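Local coordinates for epidermin biosynthesis protein EpiD (Staphylococcus aureus, PDB 3QJG) that catalyses, as an FMN-dependent cysteine decarboxylase, the oxidative decarboxylation of the C-terminal cysteine of the epidermin precursor peptide, at the flavin mononucleotide site. Coordinates in Å, arbitrary orientation; residue numbers count along the deposited sequence, not the author numbering. Chains: chain A/B/C, Epidermin biosynthesis protein EpiD.

The flavin mononucleotide site. Residues chain A 13-16, 40, 42-43, 46, 86-89, 118-119, 123; chain B 66-68, 70, 98-100, 104; chain C 54. With FMN (flavin mononucleotide), chain D.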
loop_
_atom_site.group_PDB
_atom_site.type_symbol
_atom_site.label_atom_id
_atom_site.label_comp_id
_atom_site.label_asym_id
_atom_site.label_seq_id
_atom_site.Cartn_x
_atom_site.Cartn_y
_atom_site.Cartn_z
ATOM N N CYS A 13 -17.358 14.573 20.893
ATOM C CA CYS A 13 -18.048 13.471 20.261
ATOM C C CYS A 13 -18.372 13.806 18.778
ATOM O O CYS A 13 -18.084 14.915 18.294
ATOM C CB CYS A 13 -19.288 13.162 21.050
ATOM S SG CYS A 13 -19.049 12.586 22.753
ATOM N N GLY A 14 -19.006 12.861 18.095
ATOM C CA GLY A 14 -19.356 12.955 16.670
ATOM C C GLY A 14 -20.540 13.837 16.275
ATOM O O GLY A 14 -21.671 13.366 15.970
ATOM N N SER A 15 -20.258 15.122 16.230
ATOM C CA SER A 15 -21.264 16.168 15.979
ATOM C C SER A 15 -20.545 17.322 15.327
ATOM O O SER A 15 -19.356 17.545 15.598
ATOM C CB SER A 15 -21.861 16.629 17.340
ATOM O OG SER A 15 -22.755 17.720 17.239
ATOM N N VAL A 16 -21.267 18.113 14.537
ATOM C CA VAL A 16 -20.650 19.230 13.866
ATOM C C VAL A 16 -20.244 20.335 14.862
ATOM O O VAL A 16 -19.324 21.070 14.595
ATOM C CB VAL A 16 -21.511 19.817 12.709
ATOM C CG1 VAL A 16 -20.856 21.120 12.180
ATOM C CG2 VAL A 16 -21.608 18.817 11.587
ATOM N N SER A 40 -13.952 10.987 20.564
ATOM C CA SER A 40 -14.485 9.666 20.394
ATOM C C SER A 40 -13.988 9.117 19.064
ATOM O O SER A 40 -13.347 9.849 18.281
ATOM C CB SER A 40 -16.034 9.703 20.332
ATOM O OG SER A 40 -16.505 10.447 19.199
ATOM N N ASN A 42 -15.707 7.950 16.345
ATOM C CA ASN A 42 -16.464 8.647 15.347
ATOM C C ASN A 42 -16.270 10.142 15.352
ATOM O O ASN A 42 -16.545 10.762 14.340
ATOM C CB ASN A 42 -17.958 8.367 15.497
ATOM C CG ASN A 42 -18.267 6.899 15.428
ATOM O OD1 ASN A 42 -17.642 6.188 14.680
ATOM N ND2 ASN A 42 -19.251 6.432 16.203
ATOM N N GLY A 43 -15.866 10.705 16.494
ATOM C CA GLY A 43 -15.642 12.100 16.633
ATOM C C GLY A 43 -14.439 12.587 15.870
ATOM O O GLY A 43 -14.421 13.757 15.434
ATOM N N PHE A 46 -14.602 14.710 12.591
ATOM C CA PHE A 46 -15.097 16.073 12.663
ATOM C C PHE A 46 -14.013 17.117 12.984
ATOM O O PHE A 46 -14.260 18.327 12.778
ATOM C CB PHE A 46 -16.229 16.235 13.667
ATOM C CG PHE A 46 -17.494 15.448 13.338
ATOM C CD1 PHE A 46 -18.596 16.076 12.840
ATOM C CD2 PHE A 46 -17.592 14.106 13.626
ATOM C CE1 PHE A 46 -19.761 15.361 12.563
ATOM C CE2 PHE A 46 -18.738 13.402 13.346
ATOM C CZ PHE A 46 -19.822 14.039 12.816
ATOM N N THR A 86 -22.927 13.542 22.323
ATOM C CA THR A 86 -23.882 12.825 21.535
ATOM C C THR A 86 -24.745 11.962 22.380
ATOM O O THR A 86 -24.339 11.519 23.488
ATOM C CB THR A 86 -23.204 11.871 20.528
ATOM O OG1 THR A 86 -22.281 10.999 21.207
ATOM C CG2 THR A 86 -22.478 12.660 19.446
ATOM N N SER A 87 -25.922 11.674 21.833
ATOM C CA SER A 87 -26.772 10.687 22.417
ATOM C C SER A 87 -26.096 9.310 22.625
ATOM O O SER A 87 -26.286 8.683 23.690
ATOM C CB SER A 87 -27.994 10.521 21.540
ATOM O OG SER A 87 -28.963 9.834 22.255
ATOM N N ASN A 88 -25.302 8.833 21.641
ATOM C CA ASN A 88 -24.609 7.555 21.780
ATOM C C ASN A 88 -23.708 7.506 22.947
ATOM O O ASN A 88 -23.731 6.502 23.668
ATOM C CB ASN A 88 -23.798 7.242 20.492
ATOM C CG ASN A 88 -22.832 6.119 20.639
ATOM O OD1 ASN A 88 -23.229 4.987 20.663
ATOM N ND2 ASN A 88 -21.477 6.435 20.607
ATOM N N THR A 89 -22.791 8.509 23.063
ATOM C CA THR A 89 -21.916 8.551 24.175
ATOM C C THR A 89 -22.684 8.616 25.534
ATOM O O THR A 89 -22.363 7.866 26.449
ATOM C CB THR A 89 -20.883 9.658 24.012
ATOM O OG1 THR A 89 -19.950 9.295 22.977
ATOM C CG2 THR A 89 -20.146 9.942 25.306
ATOM N N ASN A 118 -25.979 17.400 23.081
ATOM C CA ASN A 118 -26.006 18.074 21.787
ATOM C C ASN A 118 -26.550 17.135 20.737
ATOM O O ASN A 118 -25.892 16.181 20.347
ATOM C CB ASN A 118 -24.600 18.549 21.441
ATOM C CG ASN A 118 -24.588 19.586 20.304
ATOM O OD1 ASN A 118 -24.429 20.783 20.556
ATOM N ND2 ASN A 118 -24.735 19.115 19.041
ATOM N N MET A 119 -27.798 17.331 20.328
ATOM C CA MET A 119 -28.411 16.343 19.480
ATOM C C MET A 119 -29.776 16.778 19.024
ATOM O O MET A 119 -30.401 17.633 19.644
ATOM C CB MET A 119 -28.509 15.043 20.248
ATOM C CG MET A 119 -29.455 15.127 21.458
ATOM S SD MET A 119 -29.454 13.639 22.472
ATOM C CE MET A 119 -27.944 13.861 23.332
ATOM N N MET A 123 -33.791 12.664 19.351
ATOM C CA MET A 123 -32.899 11.794 20.051
ATOM C C MET A 123 -32.908 12.147 21.530
ATOM O O MET A 123 -32.816 11.268 22.372
ATOM C CB MET A 123 -31.508 11.889 19.457
ATOM C CG MET A 123 -31.438 11.668 17.926
ATOM S SD MET A 123 -29.855 12.284 17.305
ATOM C CE MET A 123 -28.879 10.790 17.433
ATOM N N PRO B 66 -18.923 9.102 4.949
ATOM C CA PRO B 66 -19.051 9.096 6.406
ATOM C C PRO B 66 -19.983 10.173 6.962
ATOM O O PRO B 66 -20.413 10.042 8.102
ATOM C CB PRO B 66 -17.600 9.299 6.923
ATOM C CG PRO B 66 -16.688 9.191 5.729
ATOM C CD PRO B 66 -17.555 9.407 4.499
ATOM N N PHE B 67 -20.287 11.216 6.180
ATOM C CA PHE B 67 -21.097 12.268 6.703
ATOM C C PHE B 67 -22.540 12.208 6.361
ATOM O O PHE B 67 -23.232 13.216 6.482
ATOM C CB PHE B 67 -20.533 13.637 6.372
ATOM C CG PHE B 67 -19.402 14.003 7.227
ATOM C CD1 PHE B 67 -19.561 14.890 8.259
ATOM C CD2 PHE B 67 -18.164 13.430 7.031
ATOM C CE1 PHE B 67 -18.473 15.226 9.077
ATOM C CE2 PHE B 67 -17.077 13.758 7.856
ATOM C CZ PHE B 67 -17.239 14.651 8.880
ATOM N N LEU B 68 -23.032 11.032 6.002
ATOM C CA LEU B 68 -24.447 10.864 5.818
ATOM C C LEU B 68 -25.148 11.239 7.121
ATOM O O LEU B 68 -24.753 10.790 8.218
ATOM C CB LEU B 68 -24.786 9.428 5.449
ATOM C CG LEU B 68 -24.310 9.001 4.051
ATOM C CD1 LEU B 68 -24.323 7.456 3.919
ATOM C CD2 LEU B 68 -25.165 9.706 2.934
ATOM N N HIS B 70 -28.092 11.032 9.680
ATOM C CA HIS B 70 -29.144 10.205 10.253
ATOM C C HIS B 70 -30.518 10.855 10.302
ATOM O O HIS B 70 -31.552 10.166 10.054
ATOM C CB HIS B 70 -28.732 9.746 11.660
ATOM C CG HIS B 70 -28.481 10.875 12.594
ATOM N ND1 HIS B 70 -27.430 11.746 12.418
ATOM C CD2 HIS B 70 -29.148 11.308 13.690
ATOM C CE1 HIS B 70 -27.461 12.667 13.361
ATOM N NE2 HIS B 70 -28.491 12.423 14.148
ATOM N N CYS B 98 -25.626 3.876 19.754
ATOM C CA CYS B 98 -25.700 4.077 18.299
ATOM C C CYS B 98 -24.390 4.562 17.772
ATOM O O CYS B 98 -24.266 5.723 17.506
ATOM C CB CYS B 98 -26.829 5.044 17.892
ATOM S SG CYS B 98 -27.280 6.520 18.934
ATOM N N ASP B 99 -23.455 3.621 17.663
ATOM C CA ASP B 99 -22.116 3.852 17.229
ATOM C C ASP B 99 -21.890 3.508 15.737
ATOM O O ASP B 99 -20.774 3.491 15.281
ATOM C CB ASP B 99 -21.097 3.171 18.152
ATOM C CG ASP B 99 -21.417 1.688 18.432
ATOM O OD1 ASP B 99 -22.415 1.153 17.884
ATOM O OD2 ASP B 99 -20.655 1.085 19.250
ATOM N N ASN B 100 -22.963 3.240 15.001
ATOM C CA ASN B 100 -22.929 3.157 13.518
ATOM C C ASN B 100 -24.124 3.917 12.939
ATOM O O ASN B 100 -25.035 4.257 13.677
ATOM C CB ASN B 100 -22.812 1.717 12.977
ATOM C CG ASN B 100 -24.108 0.867 13.157
ATOM O OD1 ASN B 100 -25.190 1.364 13.038
ATOM N ND2 ASN B 100 -23.944 -0.429 13.446
ATOM N N THR B 104 -28.114 4.881 14.533
ATOM C CA THR B 104 -28.427 6.272 14.793
ATOM C C THR B 104 -29.632 6.674 14.045
ATOM O O THR B 104 -30.431 7.449 14.553
ATOM C CB THR B 104 -27.276 7.197 14.356
ATOM O OG1 THR B 104 -26.107 6.664 14.894
ATOM C CG2 THR B 104 -27.436 8.577 14.900
ATOM N N GLN C 54 -20.747 21.167 5.048
ATOM C CA GLN C 54 -21.959 21.334 5.875
ATOM C C GLN C 54 -22.480 22.758 5.705
ATOM O O GLN C 54 -23.632 23.040 6.022
ATOM C CB GLN C 54 -21.685 21.110 7.376
ATOM C CG GLN C 54 -21.267 19.691 7.765
ATOM C CD GLN C 54 -22.396 18.744 7.601
ATOM O OE1 GLN C 54 -22.288 17.728 6.896
ATOM N NE2 GLN C 54 -23.503 19.064 8.243
HETATM N N1 FMN D . -25.191 12.667 16.970
HETATM C C2 FMN D . -25.537 13.343 18.113
HETATM O O2 FMN D . -25.920 12.714 19.092
HETATM N N3 FMN D . -25.496 14.699 18.151
HETATM C C4 FMN D . -25.108 15.421 17.065
HETATM O O4 FMN D . -25.118 16.623 17.191
HETATM C C4A FMN D . -24.759 14.775 15.881
HETATM N N5 FMN D . -24.349 15.460 14.756
HETATM C C5A FMN D . -23.959 14.774 13.651
HETATM C C6 FMN D . -23.597 15.468 12.505
HETATM C C7 FMN D . -23.203 14.773 11.379
HETATM C C7M FMN D . -22.766 15.474 10.126
HETATM C C8 FMN D . -23.204 13.373 11.401
HETATM C C8M FMN D . -22.840 12.552 10.187
HETATM C C9 FMN D . -23.614 12.682 12.521
HETATM C C9A FMN D . -23.996 13.375 13.660
HETATM N N10 FMN D . -24.431 12.668 14.781
HETATM C C10 FMN D . -24.797 13.375 15.873
HETATM C "C1'" FMN D . -24.494 11.165 14.865
HETATM C "C2'" FMN D . -23.316 10.618 15.666
HETATM O "O2'" FMN D . -22.079 11.154 15.158
HETATM C "C3'" FMN D . -23.429 9.139 15.621
HETATM O "O3'" FMN D . -24.618 8.676 16.305
HETATM C "C4'" FMN D . -22.184 8.473 16.207
HETATM O "O4'" FMN D . -22.364 7.068 16.283
HETATM C "C5'" FMN D . -21.896 8.894 17.610
HETATM O "O5'" FMN D . -20.614 8.375 17.913
HETATM P P FMN D . -19.776 8.906 19.179
HETATM O O1P FMN D . -18.796 7.829 19.524
HETATM O O2P FMN D . -20.726 9.170 20.302
HETATM O O3P FMN D . -18.885 10.055 18.953
HETATM O O HOH W 1 -16.808 6.583 18.665
HETATM O O HOH W 2 -25.633 9.809 18.763
HETATM O O HOH W 3 -23.972 18.056 14.421
#
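In this member of the homo-oligomeric flavin-containing cysteine decarboxylase family, FMN lies in a subunit cleft and illustrates how assembly completes a cofactor site: chain A forms the floor and the pyrimidine end wall, chain B most of the lid, joined there by A:Met123, and chain C touches the dimethyl end. Of 633 Å² of ligand surface, 585 Å² is hidden.

A:Phe46 stands upright on the floor, its CE1–CZ rim edge-to-face against the FMN dimethylbenzene ring, ring planes at 89°; the peptide between A:Gly14 and A:Ser15 braces one phenyl face and B:Phe67 CE1 the other. A:Thr86 lays methyl CG2 over the pyrimidine face, 3.4 Å from FMN C2, while its OG1 turns away to phosphate FMN O2P (2.6 Å). Across the flavin, B:His70, the family's active-site histidine, points CE1 at FMN N10 (3.3 Å); B:Thr104 CG2 backs one imidazole face.

The end wall reads FMN N3 through an in-plane lone pair of A:Asn118 O (2.7 Å), O4 through A:Asn118 ND2, and O2 through A:Ser87 N. A:Ser15 OG bonds O4 from the floor, so two donors hold it from different directions. At the opposite end, B:Phe67, A:Val16 and C:Gln54 ring methyl C7M. Water 3 bridges FMN N5 (2.6 Å) to A:Val16 N and A:Ser15 OG; the N5–C6 edge may be the side left for substrate.

A:Asn88 CG is anti to the backbone N (chi1 168°): A:Asn88 ND2 grips FMN O2P in plane (2.9 Å), joined by A:Thr89 OG1, while A:Asn88 OD1 accepts B:Cys98 N (2.8 Å). B:Cys98 O receives ribityl FMN O4' (2.6 Å).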